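Local coordinates for protein aspartate--tRNA(Asp/Asn) ligase (Sulfolobus tokodaii, PDB 1WYD) that attaches aspartate to tRNA(Asp) and probably to tRNA(Asn) as well, activating the amino acid with ATP as aspartyl-adenylate before the transfer, at residues K142-T147 and I224-E229; F232-D237 and G356-H361; L264-P269 and L346-L351; I307-E310 and E314-Y317. One frame throughout, in Å; residues are numbered along the deposited sequence.

Contact 1: residues K142-T147 and I224-E229; sequences KAFRET and ISMDVE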
loop_
_atom_site.group_PDB
_atom_site.type_symbol
_atom_site.label_atom_id
_atom_site.label_comp_id
_atom_site.label_asym_id
_atom_site.label_seq_id
_atom_site.Cartn_x
_atom_site.Cartn_y
_atom_site.Cartn_z
ATOM N N LYS B 142 5.006 -4.976 6.931
ATOM C CA LYS B 142 6.058 -5.823 6.413
ATOM C C LYS B 142 5.718 -7.278 6.778
ATOM O O LYS B 142 5.698 -8.139 5.909
ATOM C CB LYS B 142 7.420 -5.371 7.000
ATOM C CG LYS B 142 8.628 -5.934 6.286
ATOM C CD LYS B 142 9.794 -6.271 7.235
ATOM C CE LYS B 142 9.327 -7.125 8.438
ATOM N NZ LYS B 142 10.381 -8.019 9.014
ATOM N N ALA B 143 5.372 -7.522 8.038
ATOM C CA ALA B 143 5.145 -8.892 8.516
ATOM C C ALA B 143 3.890 -9.443 7.902
ATOM O O ALA B 143 3.776 -10.666 7.691
ATOM C CB ALA B 143 5.042 -8.963 10.044
ATOM N N PHE B 144 2.953 -8.542 7.605
ATOM C CA PHE B 144 1.684 -8.923 7.007
ATOM C C PHE B 144 1.960 -9.438 5.605
ATOM O O PHE B 144 1.453 -10.463 5.212
ATOM C CB PHE B 144 0.758 -7.693 6.978
ATOM C CG PHE B 144 -0.514 -7.874 6.184
ATOM C CD1 PHE B 144 -1.605 -8.562 6.737
ATOM C CD2 PHE B 144 -0.645 -7.301 4.898
ATOM C CE1 PHE B 144 -2.784 -8.722 6.044
ATOM C CE2 PHE B 144 -1.844 -7.447 4.168
ATOM C CZ PHE B 144 -2.938 -8.155 4.762
ATOM N N ARG B 145 2.753 -8.702 4.835
ATOM C CA ARG B 145 2.933 -9.046 3.440
ATOM C C ARG B 145 3.831 -10.287 3.351
ATOM O O ARG B 145 3.588 -11.190 2.550
ATOM C CB ARG B 145 3.510 -7.874 2.689
ATOM C CG ARG B 145 2.560 -6.685 2.562
ATOM C CD ARG B 145 3.053 -5.674 1.560
ATOM N NE ARG B 145 2.300 -4.424 1.604
ATOM C CZ ARG B 145 2.642 -3.356 2.316
ATOM N NH1 ARG B 145 3.735 -3.382 3.062
ATOM N NH2 ARG B 145 1.893 -2.236 2.275
ATOM N N GLU B 146 4.846 -10.334 4.201
ATOM C CA GLU B 146 5.783 -11.462 4.242
ATOM C C GLU B 146 5.073 -12.814 4.325
ATOM O O GLU B 146 5.305 -13.686 3.494
ATOM C CB GLU B 146 6.751 -11.244 5.405
ATOM C CG GLU B 146 7.723 -12.362 5.683
ATOM C CD GLU B 146 8.494 -12.067 6.946
ATOM O OE1 GLU B 146 9.709 -11.775 6.848
ATOM O OE2 GLU B 146 7.863 -12.079 8.024
ATOM N N THR B 147 4.149 -12.950 5.283
ATOM C CA THR B 147 3.366 -14.159 5.454
ATOM C C THR B 147 2.597 -14.486 4.196
ATOM O O THR B 147 2.505 -15.665 3.792
ATOM C CB THR B 147 2.383 -14.023 6.639
ATOM O OG1 THR B 147 3.134 -13.830 7.831
ATOM C CG2 THR B 147 1.677 -15.364 6.931
ATOM N N ILE B 224 -7.160 2.809 6.740
ATOM C CA ILE B 224 -6.450 1.802 5.959
ATOM C C ILE B 224 -6.962 0.407 6.241
ATOM O O ILE B 224 -7.055 -0.013 7.383
ATOM C CB ILE B 224 -4.934 1.873 6.285
ATOM C CG1 ILE B 224 -4.441 3.327 6.097
ATOM C CG2 ILE B 224 -4.147 0.841 5.490
ATOM C CD1 ILE B 224 -4.487 3.811 4.697
ATOM N N SER B 225 -7.302 -0.303 5.178
ATOM C CA SER B 225 -7.896 -1.605 5.251
ATOM C C SER B 225 -6.869 -2.596 4.664
ATOM O O SER B 225 -6.209 -2.308 3.654
ATOM C CB SER B 225 -9.225 -1.560 4.485
ATOM O OG SER B 225 -9.846 -2.835 4.284
ATOM N N MET B 226 -6.727 -3.742 5.348
ATOM C CA MET B 226 -5.796 -4.810 4.995
ATOM C C MET B 226 -6.635 -6.017 4.585
ATOM O O MET B 226 -7.183 -6.733 5.442
ATOM C CB MET B 226 -4.906 -5.164 6.192
ATOM C CG MET B 226 -4.300 -3.947 6.943
ATOM S SD MET B 226 -3.572 -4.335 8.538
ATOM C CE MET B 226 -2.009 -5.061 8.062
ATOM N N ASP B 227 -6.686 -6.260 3.279
ATOM C CA ASP B 227 -7.652 -7.183 2.660
ATOM C C ASP B 227 -7.006 -8.343 1.972
ATOM O O ASP B 227 -5.938 -8.199 1.328
ATOM C CB ASP B 227 -8.523 -6.456 1.626
ATOM C CG ASP B 227 -9.604 -5.650 2.272
ATOM O OD1 ASP B 227 -10.678 -6.222 2.616
ATOM O OD2 ASP B 227 -9.467 -4.446 2.509
ATOM N N VAL B 228 -7.699 -9.474 2.031
ATOM C CA VAL B 228 -7.180 -10.730 1.533
ATOM C C VAL B 228 -8.320 -11.525 0.983
ATOM O O VAL B 228 -9.359 -11.621 1.617
ATOM C CB VAL B 228 -6.516 -11.475 2.686
ATOM C CG1 VAL B 228 -6.194 -12.926 2.318
ATOM C CG2 VAL B 228 -5.284 -10.699 3.136
ATOM N N GLU B 229 -8.133 -12.102 -0.192
ATOM C CA GLU B 229 -9.193 -12.852 -0.838
ATOM C C GLU B 229 -8.525 -14.089 -1.413
ATOM O O GLU B 229 -7.478 -13.982 -2.042
ATOM C CB GLU B 229 -9.895 -12.001 -1.936
ATOM C CG GLU B 229 -11.330 -12.427 -2.276
ATOM C CD GLU B 229 -12.329 -12.326 -1.111
ATOM O OE1 GLU B 229 -13.367 -13.018 -1.130
ATOM O OE2 GLU B 229 -12.117 -11.532 -0.167
#
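A long helix lying on the catalytic sheet is what F144 anchors here, its phenyl ring set against M226 and V228 of the strand below. Helix 142-147 runs almost in the direction of strand 224-229, at 9° with the axes 11.1 Å apart. CG of F144 stands anti to the backbone N (chi1 171°), which carries the ring down onto the sheet. The M226 chain turns at its last torsion and brings its methyl over one face of the ring, a CH-pi contact with CE 3.9 Å from the ring centroid and displaced toward the rim. SD lies obliquely, 5.1 Å from that centroid, a Met-aromatic pairing. The order of elements is consistent with class II synthetases: helix 128-150, next to the second subunit, probably corresponds to the motif 1 helix, and strand 222-231 to the second strand of motif 2. At the far end of the ring, CZ of F144 meets CG2 of V228 at 3.8 Å. A serine in place of F144 would probably leave the M226 methyl without its aromatic partner and open a gap between helix and strand. I245 and V205 also touch the F144 side chain, while M226 leans on L401, a residue predicted to bind ATP.

Contact 2: residues F232-D237 and G356-H361; sequences FADYND and GSTRNH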
loop_
_atom_site.group_PDB
_atom_site.type_symbol
_atom_site.label_atom_id
_atom_site.label_comp_id
_atom_site.label_asym_id
_atom_site.label_seq_id
_atom_site.Cartn_x
_atom_site.Cartn_y
_atom_site.Cartn_z
ATOM N N PHE B 232 -10.619 -21.007 -3.806
ATOM C CA PHE B 232 -10.637 -22.410 -3.342
ATOM C C PHE B 232 -10.333 -22.492 -1.867
ATOM O O PHE B 232 -9.451 -23.219 -1.431
ATOM C CB PHE B 232 -9.714 -23.320 -4.182
ATOM C CG PHE B 232 -9.986 -23.231 -5.658
ATOM C CD1 PHE B 232 -9.172 -22.460 -6.484
ATOM C CD2 PHE B 232 -11.083 -23.871 -6.212
ATOM C CE1 PHE B 232 -9.442 -22.354 -7.857
ATOM C CE2 PHE B 232 -11.354 -23.773 -7.579
ATOM C CZ PHE B 232 -10.534 -23.017 -8.408
ATOM N N ALA B 233 -11.101 -21.737 -1.101
ATOM C CA ALA B 233 -10.870 -21.582 0.307
ATOM C C ALA B 233 -12.217 -21.190 0.819
ATOM O O ALA B 233 -12.973 -20.494 0.096
ATOM C CB ALA B 233 -9.863 -20.463 0.553
ATOM N N ASP B 234 -12.544 -21.634 2.038
ATOM C CA ASP B 234 -13.708 -21.113 2.737
ATOM C C ASP B 234 -13.235 -20.378 3.953
ATOM O O ASP B 234 -12.027 -20.160 4.094
ATOM C CB ASP B 234 -14.693 -22.202 3.109
ATOM C CG ASP B 234 -14.125 -23.215 4.124
ATOM O OD1 ASP B 234 -13.102 -22.946 4.798
ATOM O OD2 ASP B 234 -14.677 -24.328 4.291
ATOM N N TYR B 235 -14.165 -20.035 4.844
ATOM C CA TYR B 235 -13.834 -19.187 5.973
ATOM C C TYR B 235 -12.932 -19.836 7.010
ATOM O O TYR B 235 -12.146 -19.143 7.657
ATOM C CB TYR B 235 -15.083 -18.565 6.601
ATOM C CG TYR B 235 -15.942 -19.472 7.465
ATOM C CD1 TYR B 235 -16.603 -18.954 8.568
ATOM C CD2 TYR B 235 -16.117 -20.840 7.165
ATOM C CE1 TYR B 235 -17.420 -19.747 9.358
ATOM C CE2 TYR B 235 -16.918 -21.654 7.942
ATOM C CZ TYR B 235 -17.574 -21.092 9.048
ATOM O OH TYR B 235 -18.384 -21.853 9.843
ATOM N N ASN B 236 -12.991 -21.157 7.154
ATOM C CA ASN B 236 -12.054 -21.815 8.051
ATOM C C ASN B 236 -10.630 -21.697 7.526
ATOM O O ASN B 236 -9.697 -21.456 8.292
ATOM C CB ASN B 236 -12.478 -23.261 8.343
ATOM C CG ASN B 236 -13.859 -23.356 9.060
ATOM O OD1 ASN B 236 -14.740 -24.092 8.633
ATOM N ND2 ASN B 236 -14.022 -22.636 10.147
ATOM N N ASP B 237 -10.453 -21.800 6.206
ATOM C CA ASP B 237 -9.108 -21.679 5.615
ATOM C C ASP B 237 -8.438 -20.329 5.855
ATOM O O ASP B 237 -7.249 -20.262 6.207
ATOM C CB ASP B 237 -9.143 -21.918 4.113
ATOM C CG ASP B 237 -9.495 -23.324 3.762
ATOM O OD1 ASP B 237 -10.390 -23.506 2.893
ATOM O OD2 ASP B 237 -8.931 -24.308 4.317
ATOM N N GLY B 356 -14.475 -11.394 8.133
ATOM C CA GLY B 356 -14.480 -12.092 6.860
ATOM C C GLY B 356 -15.525 -13.197 6.696
ATOM O O GLY B 356 -16.364 -13.422 7.583
ATOM N N SER B 357 -15.474 -13.910 5.562
ATOM C CA SER B 357 -16.428 -15.001 5.304
ATOM C C SER B 357 -16.121 -15.868 4.092
ATOM O O SER B 357 -15.167 -15.645 3.367
ATOM C CB SER B 357 -17.831 -14.438 5.110
ATOM O OG SER B 357 -17.924 -13.781 3.848
ATOM N N THR B 358 -16.963 -16.871 3.895
ATOM C CA THR B 358 -16.979 -17.626 2.678
ATOM C C THR B 358 -17.983 -16.882 1.837
ATOM O O THR B 358 -19.016 -16.460 2.341
ATOM C CB THR B 358 -17.502 -19.038 2.936
ATOM O OG1 THR B 358 -16.761 -19.630 4.007
ATOM C CG2 THR B 358 -17.211 -19.931 1.723
ATOM N N ARG B 359 -17.702 -16.742 0.551
ATOM C CA ARG B 359 -18.577 -15.925 -0.282
ATOM C C ARG B 359 -19.481 -16.818 -1.115
ATOM O O ARG B 359 -19.224 -18.010 -1.269
ATOM C CB ARG B 359 -17.763 -15.013 -1.186
ATOM C CG ARG B 359 -16.467 -14.521 -0.559
ATOM C CD ARG B 359 -16.627 -13.629 0.670
ATOM N NE ARG B 359 -15.446 -12.798 0.830
ATOM C CZ ARG B 359 -15.213 -11.982 1.850
ATOM N NH1 ARG B 359 -16.079 -11.888 2.845
ATOM N NH2 ARG B 359 -14.090 -11.268 1.884
ATOM N N ASN B 360 -20.535 -16.237 -1.666
ATOM C CA ASN B 360 -21.282 -16.897 -2.719
ATOM C C ASN B 360 -20.512 -16.877 -4.039
ATOM O O ASN B 360 -19.599 -16.092 -4.191
ATOM C CB ASN B 360 -22.669 -16.270 -2.844
ATOM C CG ASN B 360 -23.521 -16.497 -1.610
ATOM O OD1 ASN B 360 -24.269 -15.595 -1.182
ATOM N ND2 ASN B 360 -23.403 -17.694 -1.011
ATOM N N HIS B 361 -20.857 -17.767 -4.968
ATOM C CA HIS B 361 -20.182 -17.826 -6.272
ATOM C C HIS B 361 -21.109 -18.196 -7.419
ATOM O O HIS B 361 -20.680 -18.240 -8.580
ATOM C CB HIS B 361 -18.935 -18.742 -6.261
ATOM C CG HIS B 361 -19.239 -20.203 -6.118
ATOM N ND1 HIS B 361 -19.578 -21.000 -7.192
ATOM C CD2 HIS B 361 -19.228 -21.018 -5.035
ATOM C CE1 HIS B 361 -19.787 -22.237 -6.770
ATOM N NE2 HIS B 361 -19.584 -22.273 -5.466
#
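Y235 and T358 meet at the tight centre of this contact, where the backbone N of Y235 donates to T358 OG1 at 2.8 Å, a bent bond with an N-H...O angle of 135°. The same hydroxyl oxygen is crowded by carbon: CB of Y235 lies 3.3 Å from T358 OG1, and CB of D234 is 3.4 Å from it. It is also hydrogen-bonded to E342, so a buried polar atom has two partners. Chi1 of 76° places the Y235 ring between its own backbone N and carbonyl carbon, from where its OH reaches D321. The joint lies where helix 235-256 begins, and D234 and D237 close that end as a capping box: D234 OD1 accepts from D237 N at 3.2 Å, and D237 OD1 accepts from D234 N at 3.0 Å. The strand side belongs to the class II catalytic sheet and leads to R359, predicted to bind aspartate; its NH1 donates to S357 OG at 2.8 Å, and S357 is held by T331 as well. Away from this centre the packing thins. N236 points away from the strand, and D237, like it partly exposed, makes no contact with it; M1 of the second subunit packs on D234 and D237.

Contact 3: residues L264-P269 and L346-L351; sequences LNYEPP and LIYKFL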
loop_
_atom_site.group_PDB
_atom_site.type_symbol
_atom_site.label_atom_id
_atom_site.label_comp_id
_atom_site.label_asym_id
_atom_site.label_seq_id
_atom_site.Cartn_x
_atom_site.Cartn_y
_atom_site.Cartn_z
ATOM N N LEU B 264 6.754 2.109 24.969
ATOM C CA LEU B 264 5.301 2.037 25.120
ATOM C C LEU B 264 4.762 1.338 26.396
ATOM O O LEU B 264 3.547 1.346 26.663
ATOM C CB LEU B 264 4.706 1.368 23.868
ATOM C CG LEU B 264 4.759 2.169 22.559
ATOM C CD1 LEU B 264 4.551 1.255 21.324
ATOM C CD2 LEU B 264 3.785 3.345 22.589
ATOM N N ASN B 265 5.660 0.712 27.160
ATOM C CA ASN B 265 5.277 -0.114 28.319
ATOM C C ASN B 265 4.218 -1.144 27.979
ATOM O O ASN B 265 3.196 -1.262 28.650
ATOM C CB ASN B 265 4.790 0.773 29.460
ATOM C CG ASN B 265 5.781 1.819 29.808
ATOM O OD1 ASN B 265 6.731 1.555 30.547
ATOM N ND2 ASN B 265 5.605 3.011 29.260
ATOM N N TYR B 266 4.449 -1.892 26.915
ATOM C CA TYR B 266 3.374 -2.688 26.349
ATOM C C TYR B 266 3.912 -4.008 25.814
ATOM O O TYR B 266 5.028 -4.085 25.307
ATOM C CB TYR B 266 2.601 -1.881 25.256
ATOM C CG TYR B 266 1.373 -2.612 24.751
ATOM C CD1 TYR B 266 0.209 -2.686 25.526
ATOM C CD2 TYR B 266 1.402 -3.281 23.535
ATOM C CE1 TYR B 266 -0.889 -3.393 25.090
ATOM C CE2 TYR B 266 0.313 -3.996 23.073
ATOM C CZ TYR B 266 -0.832 -4.052 23.837
ATOM O OH TYR B 266 -1.913 -4.776 23.359
ATOM N N GLU B 267 3.098 -5.045 25.955
ATOM C CA GLU B 267 3.422 -6.388 25.496
ATOM C C GLU B 267 2.204 -6.865 24.728
ATOM O O GLU B 267 1.148 -7.037 25.323
ATOM C CB GLU B 267 3.674 -7.283 26.713
ATOM C CG GLU B 267 3.827 -8.780 26.423
ATOM C CD GLU B 267 5.216 -9.148 25.883
ATOM O OE1 GLU B 267 6.039 -8.209 25.640
ATOM O OE2 GLU B 267 5.489 -10.377 25.689
ATOM N N PRO B 268 2.308 -7.030 23.408
ATOM C CA PRO B 268 1.177 -7.551 22.620
ATOM C C PRO B 268 0.773 -8.956 23.077
ATOM O O PRO B 268 1.619 -9.694 23.556
ATOM C CB PRO B 268 1.720 -7.598 21.186
ATOM C CG PRO B 268 3.165 -7.338 21.281
ATOM C CD PRO B 268 3.484 -6.736 22.583
ATOM N N PRO B 269 -0.490 -9.335 22.945
ATOM C CA PRO B 269 -0.909 -10.672 23.401
ATOM C C PRO B 269 -0.130 -11.783 22.699
ATOM O O PRO B 269 0.437 -11.545 21.631
ATOM C CB PRO B 269 -2.385 -10.732 22.994
ATOM C CG PRO B 269 -2.494 -9.696 21.950
ATOM C CD PRO B 269 -1.615 -8.567 22.383
ATOM N N LEU B 346 -13.009 -11.270 14.121
ATOM C CA LEU B 346 -11.954 -11.435 15.113
ATOM C C LEU B 346 -11.973 -10.271 16.077
ATOM O O LEU B 346 -11.785 -9.116 15.669
ATOM C CB LEU B 346 -10.556 -11.578 14.495
ATOM C CG LEU B 346 -9.411 -11.775 15.516
ATOM C CD1 LEU B 346 -9.551 -13.110 16.349
ATOM C CD2 LEU B 346 -8.064 -11.713 14.877
ATOM N N ILE B 347 -12.197 -10.595 17.355
ATOM C CA ILE B 347 -12.170 -9.628 18.449
ATOM C C ILE B 347 -10.886 -9.691 19.251
ATOM O O ILE B 347 -10.431 -10.794 19.656
ATOM C CB ILE B 347 -13.346 -9.866 19.417
ATOM C CG1 ILE B 347 -14.644 -10.167 18.657
ATOM C CG2 ILE B 347 -13.475 -8.702 20.424
ATOM C CD1 ILE B 347 -15.257 -8.951 17.945
ATOM N N TYR B 348 -10.325 -8.515 19.513
ATOM C CA TYR B 348 -9.324 -8.336 20.563
ATOM C C TYR B 348 -9.885 -7.569 21.752
ATOM O O TYR B 348 -10.148 -6.366 21.648
ATOM C CB TYR B 348 -8.095 -7.601 20.031
ATOM C CG TYR B 348 -7.128 -7.214 21.121
ATOM C CD1 TYR B 348 -6.988 -5.891 21.524
ATOM C CD2 TYR B 348 -6.352 -8.178 21.756
ATOM C CE1 TYR B 348 -6.089 -5.537 22.525
ATOM C CE2 TYR B 348 -5.463 -7.825 22.752
ATOM C CZ TYR B 348 -5.330 -6.501 23.121
ATOM O OH TYR B 348 -4.433 -6.160 24.123
ATOM N N LYS B 349 -10.011 -8.262 22.884
ATOM C CA LYS B 349 -10.771 -7.814 24.076
ATOM C C LYS B 349 -12.214 -7.384 23.782
ATOM O O LYS B 349 -13.114 -8.200 23.773
ATOM C CB LYS B 349 -10.000 -6.754 24.881
ATOM C CG LYS B 349 -8.654 -7.270 25.378
ATOM C CD LYS B 349 -8.012 -6.383 26.430
ATOM C CE LYS B 349 -6.580 -6.866 26.634
ATOM N NZ LYS B 349 -5.733 -6.028 27.533
ATOM N N PHE B 350 -12.443 -6.105 23.511
ATOM C CA PHE B 350 -13.768 -5.657 23.094
ATOM C C PHE B 350 -13.724 -4.873 21.784
ATOM O O PHE B 350 -14.615 -4.063 21.512
ATOM C CB PHE B 350 -14.414 -4.793 24.192
ATOM C CG PHE B 350 -13.616 -3.563 24.541
ATOM C CD1 PHE B 350 -12.715 -3.589 25.605
ATOM C CD2 PHE B 350 -13.749 -2.391 23.792
ATOM C CE1 PHE B 350 -11.938 -2.464 25.929
ATOM C CE2 PHE B 350 -12.987 -1.271 24.090
ATOM C CZ PHE B 350 -12.069 -1.307 25.170
ATOM N N LEU B 351 -12.708 -5.099 20.967
ATOM C CA LEU B 351 -12.622 -4.375 19.696
ATOM C C LEU B 351 -12.622 -5.336 18.512
ATOM O O LEU B 351 -11.948 -6.374 18.549
ATOM C CB LEU B 351 -11.371 -3.494 19.688
ATOM C CG LEU B 351 -11.122 -2.483 18.561
ATOM C CD1 LEU B 351 -12.158 -1.279 18.500
ATOM C CD2 LEU B 351 -9.718 -2.000 18.761
HETATM O O HOH W 1 -1.686 -6.585 25.403
#
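Y348, P269 and Y266 carry this contact, with Y348 as the middle member. The Y348 side chain leaves strand 343-348 with CG anti to its backbone N (chi1 171°) and extends toward the loop 264-269. P269 comes from the opposite direction and lays its ring obliquely against one flank of the tyrosine: CG of P269 is 3.6 Å from CE2 of Y348, and CD of P269 is 3.9 Å from that same CE2. Over the centre of one face of the Y348 ring lies CG of K349, the residue that starts the tight turn of the hairpin; the turn is closed by backbone bonds running both ways between Y348 and L351. At the far end the two tyrosine hydroxyls approach each other, Y266 OH lying 3.0 Å from Y348 OH, which sits at the edge of the Y266 ring, near its plane. Y266 OH is hydrogen-bonded to the carbonyl oxygen of M407 in helix 401-409, whose side chain also touches P269 and Y348. One water joins the segments by donating to E267 O at 2.9 Å and by a bond to Y348 OH at 3.1 Å. A valine in place of Y348 has no hydroxyl or ring, so the water and Y266 OH would probably lose their strand-side neighbour, and P269 CG and CD the ring carbon they pack against. The chemistry implies a joint that is apolar along the ring and hydrated at its end, where the hydroxyl is tied to the loop backbone through a water.

Contact 4: residues I307-E310 and E314-Y317; sequences ILNE and EDLY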
loop_
_atom_site.group_PDB
_atom_site.type_symbol
_atom_site.label_atom_id
_atom_site.label_comp_id
_atom_site.label_asym_id
_atom_site.label_seq_id
_atom_site.Cartn_x
_atom_site.Cartn_y
_atom_site.Cartn_z
ATOM N N ILE B 307 -18.388 -7.888 28.163
ATOM C CA ILE B 307 -18.820 -8.990 29.011
ATOM C C ILE B 307 -18.270 -10.286 28.421
ATOM O O ILE B 307 -17.794 -11.170 29.159
ATOM C CB ILE B 307 -20.365 -9.013 29.125
ATOM C CG1 ILE B 307 -20.892 -7.672 29.627
ATOM C CG2 ILE B 307 -20.840 -10.120 30.047
ATOM C CD1 ILE B 307 -22.097 -7.194 28.839
ATOM N N LEU B 308 -18.307 -10.396 27.090
ATOM C CA LEU B 308 -17.753 -11.588 26.433
ATOM C C LEU B 308 -16.283 -11.739 26.781
ATOM O O LEU B 308 -15.821 -12.827 27.114
ATOM C CB LEU B 308 -17.974 -11.551 24.918
ATOM C CG LEU B 308 -19.386 -11.939 24.485
ATOM C CD1 LEU B 308 -19.508 -12.002 22.967
ATOM C CD2 LEU B 308 -19.831 -13.275 25.125
ATOM N N ASN B 309 -15.564 -10.626 26.715
ATOM C CA ASN B 309 -14.153 -10.569 27.096
ATOM C C ASN B 309 -13.955 -10.923 28.577
ATOM O O ASN B 309 -13.092 -11.757 28.919
ATOM C CB ASN B 309 -13.594 -9.177 26.783
ATOM C CG ASN B 309 -12.146 -9.011 27.166
ATOM O OD1 ASN B 309 -11.732 -7.906 27.503
ATOM N ND2 ASN B 309 -11.358 -10.092 27.099
ATOM N N GLU B 310 -14.766 -10.303 29.439
ATOM C CA GLU B 310 -14.718 -10.560 30.882
ATOM C C GLU B 310 -15.052 -12.017 31.276
ATOM O O GLU B 310 -14.812 -12.417 32.411
ATOM C CB GLU B 310 -15.625 -9.574 31.637
ATOM C CG GLU B 310 -14.919 -8.412 32.341
ATOM C CD GLU B 310 -13.396 -8.576 32.432
ATOM O OE1 GLU B 310 -12.906 -9.373 33.279
ATOM O OE2 GLU B 310 -12.674 -7.897 31.656
ATOM N N GLU B 314 -10.093 -14.974 27.591
ATOM C CA GLU B 314 -9.336 -14.827 26.365
ATOM C C GLU B 314 -9.500 -13.396 25.889
ATOM O O GLU B 314 -10.614 -12.856 25.883
ATOM C CB GLU B 314 -9.855 -15.775 25.286
ATOM C CG GLU B 314 -9.865 -17.241 25.673
ATOM C CD GLU B 314 -8.530 -17.929 25.434
ATOM O OE1 GLU B 314 -7.485 -17.244 25.404
ATOM O OE2 GLU B 314 -8.528 -19.172 25.280
ATOM N N ASP B 315 -8.383 -12.782 25.519
ATOM C CA ASP B 315 -8.379 -11.453 24.904
ATOM C C ASP B 315 -8.581 -11.538 23.394
ATOM O O ASP B 315 -8.963 -10.571 22.753
ATOM C CB ASP B 315 -7.051 -10.741 25.189
ATOM C CG ASP B 315 -6.958 -10.217 26.617
ATOM O OD1 ASP B 315 -5.878 -9.690 26.977
ATOM O OD2 ASP B 315 -7.908 -10.283 27.446
ATOM N N LEU B 316 -8.323 -12.709 22.833
ATOM C CA LEU B 316 -8.258 -12.856 21.397
ATOM C C LEU B 316 -9.068 -14.062 20.966
ATOM O O LEU B 316 -8.659 -15.216 21.187
ATOM C CB LEU B 316 -6.791 -12.959 20.971
ATOM C CG LEU B 316 -6.428 -12.707 19.525
ATOM C CD1 LEU B 316 -6.601 -11.237 19.161
ATOM C CD2 LEU B 316 -5.011 -13.197 19.283
ATOM N N TYR B 317 -10.237 -13.787 20.398
ATOM C CA TYR B 317 -11.149 -14.818 19.998
ATOM C C TYR B 317 -11.907 -14.430 18.714
ATOM O O TYR B 317 -12.135 -13.236 18.437
ATOM C CB TYR B 317 -12.109 -15.091 21.162
ATOM C CG TYR B 317 -12.875 -13.886 21.639
ATOM C CD1 TYR B 317 -14.199 -13.708 21.289
ATOM C CD2 TYR B 317 -12.276 -12.925 22.433
ATOM C CE1 TYR B 317 -14.920 -12.588 21.704
ATOM C CE2 TYR B 317 -12.971 -11.811 22.859
ATOM C CZ TYR B 317 -14.309 -11.640 22.493
ATOM O OH TYR B 317 -15.024 -10.516 22.913
#
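ND2 of N309 reaches two acceptors of the loop that follows its own helix. The shorter bond goes to E314 O at 3.1 Å, bent to 128° and weak; the other, to D315 OD2 at 3.5 Å, is straighter at 165° but long, and also weak. The Asn chain extends anti to its backbone N (chi1 179°), which takes the amide across the gap to the loop. Amide and carboxylate are turned steeply against each other, their planes 66° apart. In the other half of the contact the Y317 side chain packs on the helix and meets it through its hydroxyl end. Its OH comes to 3.7 Å from CB of L308 and 3.8 Å from the backbone N of N309. That hydroxyl finds its hydrogen bond at K349 O, in the hairpin turn next to the strand, and so lies between turn and helix. The two weak amide bonds span the short connection from helix 302-312 to strand 316-320, with partly exposed N309 on one side and buried Y317 on the other. L305 and L312 of helix 302-312 also touch the Y317 side chain, L308 goes on to A283 and I286 of helix 280-289, and strand 316-320 lies beside strand 343-348 in the catalytic sheet.

Overall arrangement
All four contacts reach the eight-stranded mixed sheet of the class II catalytic domain. Contacts 1 and 2, with centres 17 Å apart, are joined by a salt bridge between E229 OE2 and R359 NH2 of 2.9 Å, and R359 is predicted to bind aspartate. Both also meet the second subunit. Contacts 3 and 4, with centres 11 Å apart, sit on neighbouring strands, and I347 N lies 2.9 Å from Y317 O in a probable backbone hydrogen bond. Along the chain, contact 4 is nested within contact 3, and contact 3 within contact 2. The Y348 side chain lies about 8 Å from those of E352 and R403, predicted to bind ATP, which places contact 3 near, but not in, the predicted nucleotide site.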